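Local coordinates for protein transglutaminase elicitor (Phytophthora sojae, PDB 3TW5) that catalyses transglutaminase cross-linking of glutamine to lysine side chains and, as an elicitor, is probably recognised by plant innate immunity, at residues P36-Y41 with Y281-D286; A130-A135 with N232-G237. The protein carries 1 engineered substitution. All coordinates share one frame; numbering follows the deposited sequence.

Interaction 1: P36-Y41 with Y281-D286; sequences PWAGPY and YETYTD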
loop_
_atom_site.group_PDB
_atom_site.type_symbol
_atom_site.label_atom_id
_atom_site.label_comp_id
_atom_site.label_asym_id
_atom_site.label_seq_id
_atom_site.Cartn_x
_atom_site.Cartn_y
_atom_site.Cartn_z
ATOM N N PRO A 36 -4.694 3.663 8.782
ATOM C CA PRO A 36 -3.958 4.414 7.772
ATOM C C PRO A 36 -4.931 5.263 6.958
ATOM O O PRO A 36 -6.035 4.806 6.652
ATOM C CB PRO A 36 -3.344 3.317 6.899
ATOM C CG PRO A 36 -3.255 2.135 7.781
ATOM C CD PRO A 36 -4.456 2.214 8.670
ATOM N N TRP A 37 -4.536 6.489 6.633
ATOM C CA TRP A 37 -5.429 7.408 5.927
ATOM C C TRP A 37 -5.537 7.138 4.432
ATOM O O TRP A 37 -4.624 6.583 3.822
ATOM C CB TRP A 37 -5.054 8.871 6.185
ATOM C CG TRP A 37 -3.590 9.212 6.071
ATOM C CD1 TRP A 37 -2.685 9.273 7.090
ATOM C CD2 TRP A 37 -2.878 9.573 4.881
ATOM N NE1 TRP A 37 -1.453 9.639 6.611
ATOM C CE2 TRP A 37 -1.541 9.830 5.259
ATOM C CE3 TRP A 37 -3.237 9.696 3.533
ATOM C CZ2 TRP A 37 -0.557 10.201 4.336
ATOM C CZ3 TRP A 37 -2.259 10.066 2.613
ATOM C CH2 TRP A 37 -0.935 10.316 3.022
ATOM N N ALA A 38 -6.666 7.532 3.850
ATOM C CA ALA A 38 -6.894 7.360 2.423
ATOM C C ALA A 38 -6.312 8.530 1.643
ATOM O O ALA A 38 -6.312 9.667 2.117
ATOM C CB ALA A 38 -8.374 7.209 2.137
ATOM N N GLY A 39 -5.812 8.232 0.449
ATOM C CA GLY A 39 -5.220 9.230 -0.436
ATOM C C GLY A 39 -4.945 8.607 -1.788
ATOM O O GLY A 39 -4.891 7.384 -1.902
ATOM N N PRO A 40 -4.767 9.436 -2.827
ATOM C CA PRO A 40 -4.573 8.861 -4.153
ATOM C C PRO A 40 -3.140 8.405 -4.397
ATOM O O PRO A 40 -2.244 8.695 -3.600
ATOM C CB PRO A 40 -4.931 10.015 -5.089
ATOM C CG PRO A 40 -4.661 11.238 -4.312
ATOM C CD PRO A 40 -4.661 10.902 -2.844
ATOM N N TYR A 41 -2.944 7.688 -5.497
ATOM C CA TYR A 41 -1.623 7.236 -5.906
ATOM C C TYR A 41 -0.982 8.239 -6.870
ATOM O O TYR A 41 0.005 7.923 -7.538
ATOM C CB TYR A 41 -1.695 5.827 -6.512
ATOM C CG TYR A 41 -2.401 5.736 -7.849
ATOM C CD1 TYR A 41 -1.679 5.533 -9.027
ATOM C CD2 TYR A 41 -3.792 5.838 -7.937
ATOM C CE1 TYR A 41 -2.322 5.439 -10.264
ATOM C CE2 TYR A 41 -4.447 5.751 -9.169
ATOM C CZ TYR A 41 -3.707 5.547 -10.325
ATOM O OH TYR A 41 -4.351 5.461 -11.539
ATOM N N TYR A 281 -8.214 2.169 0.219
ATOM C CA TYR A 281 -8.044 2.473 -1.205
ATOM C C TYR A 281 -8.044 3.976 -1.529
ATOM O O TYR A 281 -8.376 4.803 -0.679
ATOM C CB TYR A 281 -9.006 1.663 -2.092
ATOM C CG TYR A 281 -10.474 2.025 -2.002
ATOM C CD1 TYR A 281 -11.058 2.880 -2.939
ATOM C CD2 TYR A 281 -11.289 1.487 -1.004
ATOM C CE1 TYR A 281 -12.413 3.205 -2.876
ATOM C CE2 TYR A 281 -12.645 1.804 -0.932
ATOM C CZ TYR A 281 -13.200 2.667 -1.869
ATOM O OH TYR A 281 -14.539 2.988 -1.803
ATOM N N GLU A 282 -7.672 4.303 -2.766
ATOM C CA GLU A 282 -7.419 5.681 -3.199
ATOM C C GLU A 282 -8.669 6.555 -3.306
ATOM O O GLU A 282 -9.738 6.082 -3.701
ATOM C CB GLU A 282 -6.677 5.683 -4.543
ATOM C CG GLU A 282 -5.251 5.117 -4.494
ATOM C CD GLU A 282 -5.184 3.589 -4.572
ATOM O OE1 GLU A 282 -6.242 2.925 -4.646
ATOM O OE2 GLU A 282 -4.057 3.049 -4.558
ATOM N N THR A 283 -8.512 7.831 -2.952
ATOM C CA THR A 283 -9.566 8.844 -3.094
ATOM C C THR A 283 -8.993 10.262 -3.065
ATOM O O THR A 283 -7.949 10.504 -2.462
ATOM C CB THR A 283 -10.665 8.715 -2.001
ATOM O OG1 THR A 283 -11.695 9.688 -2.231
ATOM C CG2 THR A 283 -10.085 8.915 -0.606
ATOM N N TYR A 284 -9.689 11.194 -3.711
ATOM C CA TYR A 284 -9.289 12.599 -3.703
ATOM C C TYR A 284 -10.121 13.435 -2.722
ATOM O O TYR A 284 -10.068 14.667 -2.736
ATOM C CB TYR A 284 -9.358 13.182 -5.113
ATOM C CG TYR A 284 -8.356 12.591 -6.081
ATOM C CD1 TYR A 284 -7.146 13.229 -6.338
ATOM C CD2 TYR A 284 -8.626 11.398 -6.752
ATOM C CE1 TYR A 284 -6.226 12.695 -7.236
ATOM C CE2 TYR A 284 -7.712 10.854 -7.651
ATOM C CZ TYR A 284 -6.517 11.507 -7.887
ATOM O OH TYR A 284 -5.615 10.969 -8.775
ATOM N N THR A 285 -10.877 12.753 -1.864
ATOM C CA THR A 285 -11.740 13.416 -0.890
ATOM C C THR A 285 -10.916 14.163 0.162
ATOM O O THR A 285 -10.108 13.567 0.881
ATOM C CB THR A 285 -12.700 12.413 -0.212
ATOM O OG1 THR A 285 -13.366 11.639 -1.217
ATOM C CG2 THR A 285 -13.739 13.138 0.635
ATOM N N ASP A 286 -11.132 15.472 0.235
ATOM C CA ASP A 286 -10.400 16.340 1.157
ATOM C C ASP A 286 -10.898 16.182 2.596
ATOM O O ASP A 286 -11.990 15.657 2.829
ATOM C CB ASP A 286 -10.513 17.800 0.698
ATOM C CG ASP A 286 -9.451 18.702 1.313
ATOM O OD1 ASP A 286 -8.469 18.186 1.902
ATOM O OD2 ASP A 286 -9.601 19.940 1.201
#

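Interaction 2: A130-A135 with N232-G237; sequences AWSPAA and NQPVRG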
loop_
_atom_site.group_PDB
_atom_site.type_symbol
_atom_site.label_atom_id
_atom_site.label_comp_id
_atom_site.label_asym_id
_atom_site.label_seq_id
_atom_site.Cartn_x
_atom_site.Cartn_y
_atom_site.Cartn_z
ATOM N N ALA A 130 4.516 4.794 -2.233
ATOM C CA ALA A 130 4.926 5.916 -1.397
ATOM C C ALA A 130 3.803 6.389 -0.476
ATOM O O ALA A 130 4.054 6.750 0.677
ATOM C CB ALA A 130 5.417 7.055 -2.263
ATOM N N TRP A 131 2.573 6.391 -0.989
ATOM C CA TRP A 131 1.398 6.774 -0.207
ATOM C C TRP A 131 1.135 5.810 0.950
ATOM O O TRP A 131 0.865 6.243 2.074
ATOM C CB TRP A 131 0.159 6.888 -1.103
ATOM C CG TRP A 131 -1.131 6.608 -0.383
ATOM C CD1 TRP A 131 -1.687 7.347 0.623
ATOM C CD2 TRP A 131 -2.016 5.507 -0.606
ATOM N NE1 TRP A 131 -2.860 6.773 1.042
ATOM C CE2 TRP A 131 -3.090 5.643 0.303
ATOM C CE3 TRP A 131 -2.011 4.417 -1.489
ATOM C CZ2 TRP A 131 -4.150 4.730 0.356
ATOM C CZ3 TRP A 131 -3.066 3.509 -1.436
ATOM C CH2 TRP A 131 -4.121 3.674 -0.520
ATOM N N SER A 132 1.215 4.511 0.667
ATOM C CA SER A 132 0.911 3.470 1.653
ATOM C C SER A 132 1.698 3.600 2.965
ATOM O O SER A 132 1.092 3.641 4.036
ATOM C CB SER A 132 1.089 2.078 1.048
ATOM O OG SER A 132 0.345 1.949 -0.148
ATOM N N PRO A 133 3.045 3.672 2.892
ATOM C CA PRO A 133 3.800 3.844 4.132
ATOM C C PRO A 133 3.550 5.196 4.797
ATOM O O PRO A 133 3.634 5.296 6.019
ATOM C CB PRO A 133 5.258 3.728 3.677
ATOM C CG PRO A 133 5.239 4.041 2.236
ATOM C CD PRO A 133 3.942 3.520 1.732
ATOM N N ALA A 134 3.243 6.218 4.000
ATOM C CA ALA A 134 2.901 7.533 4.533
ATOM C C ALA A 134 1.563 7.476 5.266
ATOM O O ALA A 134 1.410 8.069 6.334
ATOM C CB ALA A 134 2.870 8.570 3.432
ATOM N N ALA A 135 0.607 6.741 4.698
ATOM C CA ALA A 135 -0.684 6.505 5.343
ATOM C C ALA A 135 -0.519 5.885 6.732
ATOM O O ALA A 135 -1.181 6.296 7.686
ATOM C CB ALA A 135 -1.555 5.631 4.469
ATOM N N ASN A 232 0.060 -1.114 -4.336
ATOM C CA ASN A 232 0.345 -1.060 -2.907
ATOM C C ASN A 232 -0.793 -0.415 -2.136
ATOM O O ASN A 232 -1.266 0.662 -2.499
ATOM C CB ASN A 232 1.649 -0.309 -2.637
ATOM C CG ASN A 232 2.868 -1.058 -3.127
ATOM O OD1 ASN A 232 3.546 -1.729 -2.353
ATOM N ND2 ASN A 232 3.153 -0.949 -4.418
ATOM N N GLN A 233 -1.232 -1.090 -1.077
ATOM C CA GLN A 233 -2.288 -0.583 -0.204
ATOM C C GLN A 233 -1.870 -0.794 1.248
ATOM O O GLN A 233 -1.340 -1.853 1.585
ATOM C CB GLN A 233 -3.617 -1.311 -0.455
ATOM C CG GLN A 233 -3.959 -1.631 -1.916
ATOM C CD GLN A 233 -4.388 -0.419 -2.720
ATOM O OE1 GLN A 233 -4.951 0.534 -2.185
ATOM N NE2 GLN A 233 -4.128 -0.455 -4.022
ATOM N N PRO A 234 -2.106 0.209 2.116
ATOM C CA PRO A 234 -1.845 0.016 3.541
ATOM C C PRO A 234 -2.964 -0.797 4.192
ATOM O O PRO A 234 -4.144 -0.510 3.978
ATOM C CB PRO A 234 -1.824 1.443 4.086
ATOM C CG PRO A 234 -2.716 2.205 3.182
ATOM C CD PRO A 234 -2.601 1.567 1.824
ATOM N N VAL A 235 -2.592 -1.809 4.970
ATOM C CA VAL A 235 -3.571 -2.692 5.603
ATOM C C VAL A 235 -4.166 -2.055 6.863
ATOM O O VAL A 235 -3.451 -1.441 7.656
ATOM C CB VAL A 235 -2.964 -4.094 5.901
ATOM C CG1 VAL A 235 -3.911 -4.948 6.733
ATOM C CG2 VAL A 235 -2.627 -4.805 4.601
ATOM N N ARG A 236 -5.480 -2.193 7.022
ATOM C CA ARG A 236 -6.177 -1.710 8.208
ATOM C C ARG A 236 -6.444 -2.835 9.206
ATOM O O ARG A 236 -6.387 -2.617 10.419
ATOM C CB ARG A 236 -7.493 -1.031 7.826
ATOM C CG ARG A 236 -8.166 -0.308 8.982
ATOM C CD ARG A 236 -9.528 0.213 8.586
ATOM N NE ARG A 236 -10.208 0.860 9.706
ATOM C CZ ARG A 236 -11.380 1.486 9.612
ATOM N NH1 ARG A 236 -12.017 1.556 8.448
ATOM N NH2 ARG A 236 -11.919 2.043 10.685
ATOM N N GLY A 237 -6.736 -4.032 8.703
ATOM C CA GLY A 237 -7.079 -5.144 9.578
ATOM C C GLY A 237 -7.115 -6.522 8.957
ATOM O O GLY A 237 -7.131 -6.675 7.735
#

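Interaction 1: P36-Y41 with Y281-D286
Pro-40 lies over one face of the Tyr-284 ring in a CH-pi contact, the two side chains crossing obliquely. Its CB sits 3.7 Å from the centroid of the Tyr-284 ring, shifted toward the rim near CZ, while its CG is 3.6 Å from CE1 of Tyr-284. The CB of Tyr-284 starts off away from 36-41, but the ring comes back to reach the proline, and Met-155 of helix 154-167 touches both residues.

On the other side of Thr-283 in the chain, Glu-282 meets Tyr-41 quite differently. Its CG approaches the ring edge, 3.8 Å from CD2 of Tyr-41; the two side chains cross at about a right angle, with carboxylate and ring planes 80° apart. Tyr-41 OH is hydrogen-bonded to Thr-123 O.

Between these pairs the chains pass close by: Glu-282 CA makes a CA-H...O contact of 3.3 Å with Gly-39 O, and the proline ring carbon CD lies beside Thr-283 O. Thr-283 has OG1 anti to its backbone N (chi1 -177°) and bonded to Thr-285 OG1, whereas its CG2 is 3.7 Å from Ala-38 CB. No hydrogen bond links the segments. They are two irregular loops passing at 83° over their touching parts, where the connections leaving sheet strands 29-31 and 269-280 meet beside helices 128-137 and 154-167, in a protein of the papain-like cysteine peptidase clan.

Interaction 2: A130-A135 with N232-G237
Pro-234 fits into the corner between Trp-131, Ser-132 and Ala-135, and the tight part of this contact is built round its ring. Its CD stands over one face of the indole, 3.9 Å from the centroid of the six-membered ring of Trp-131 and offset toward the rim, where CH2 of Trp-131 is 3.5 Å away. The two side chains cross at about a right angle in this CH-pi contact. Trp-131 CG is anti to the backbone N (chi1 152°), and the far end of the indole comes nearer the strand than its CB does; the ring nitrogen is taken up by Trp-37 O.

Ser-132 OG is 3.1 Å from Asn-232 O, but its hydrogen bond goes back along the helix to Ser-128 O. Asn-232 OD1 accepts a separate hydrogen bond from Trp-334 NE1. Helix 128-137 packs against strand 232-246 of the antiparallel sheet; the axes of 130-135 and 232-237 approach to 6.9 Å, 18° from parallel. In papain-like enzymes the central helix is similarly backed by an antiparallel sheet, and 128-137 is probably its counterpart.

The contact thins toward the C-terminal ends. Of the strand, Ala-135 CB meets Pro-234 alone, 3.8 Å from its CG, and beyond that the strand leaves the helix behind. Arg-236 and Gly-237 share Ser-278 as the residue opposite them on strand 269-280, a classic beta bulge, and the partly exposed Arg-236 extends to Thr-299 OG1 through NH1.

Interaction 2 belongs to the core, its centre about 4 Å from that of the chain, and all its touching residues are buried; interaction 1 lies farther out, its centre about 11 Å from that of the chain, and is partly buried. Both join without hydrogen bonds between their own segments and both use a proline on an aromatic face, yet one pairs two loops and the other a helix with a sheet strand. They also touch each other: Trp-37, from the first loop, bridges to helix 130-135, and the Glu-282 carboxylate packs against the indole of Trp-131. Along the chain both segments of interaction 2 fall between the two loops of interaction 1.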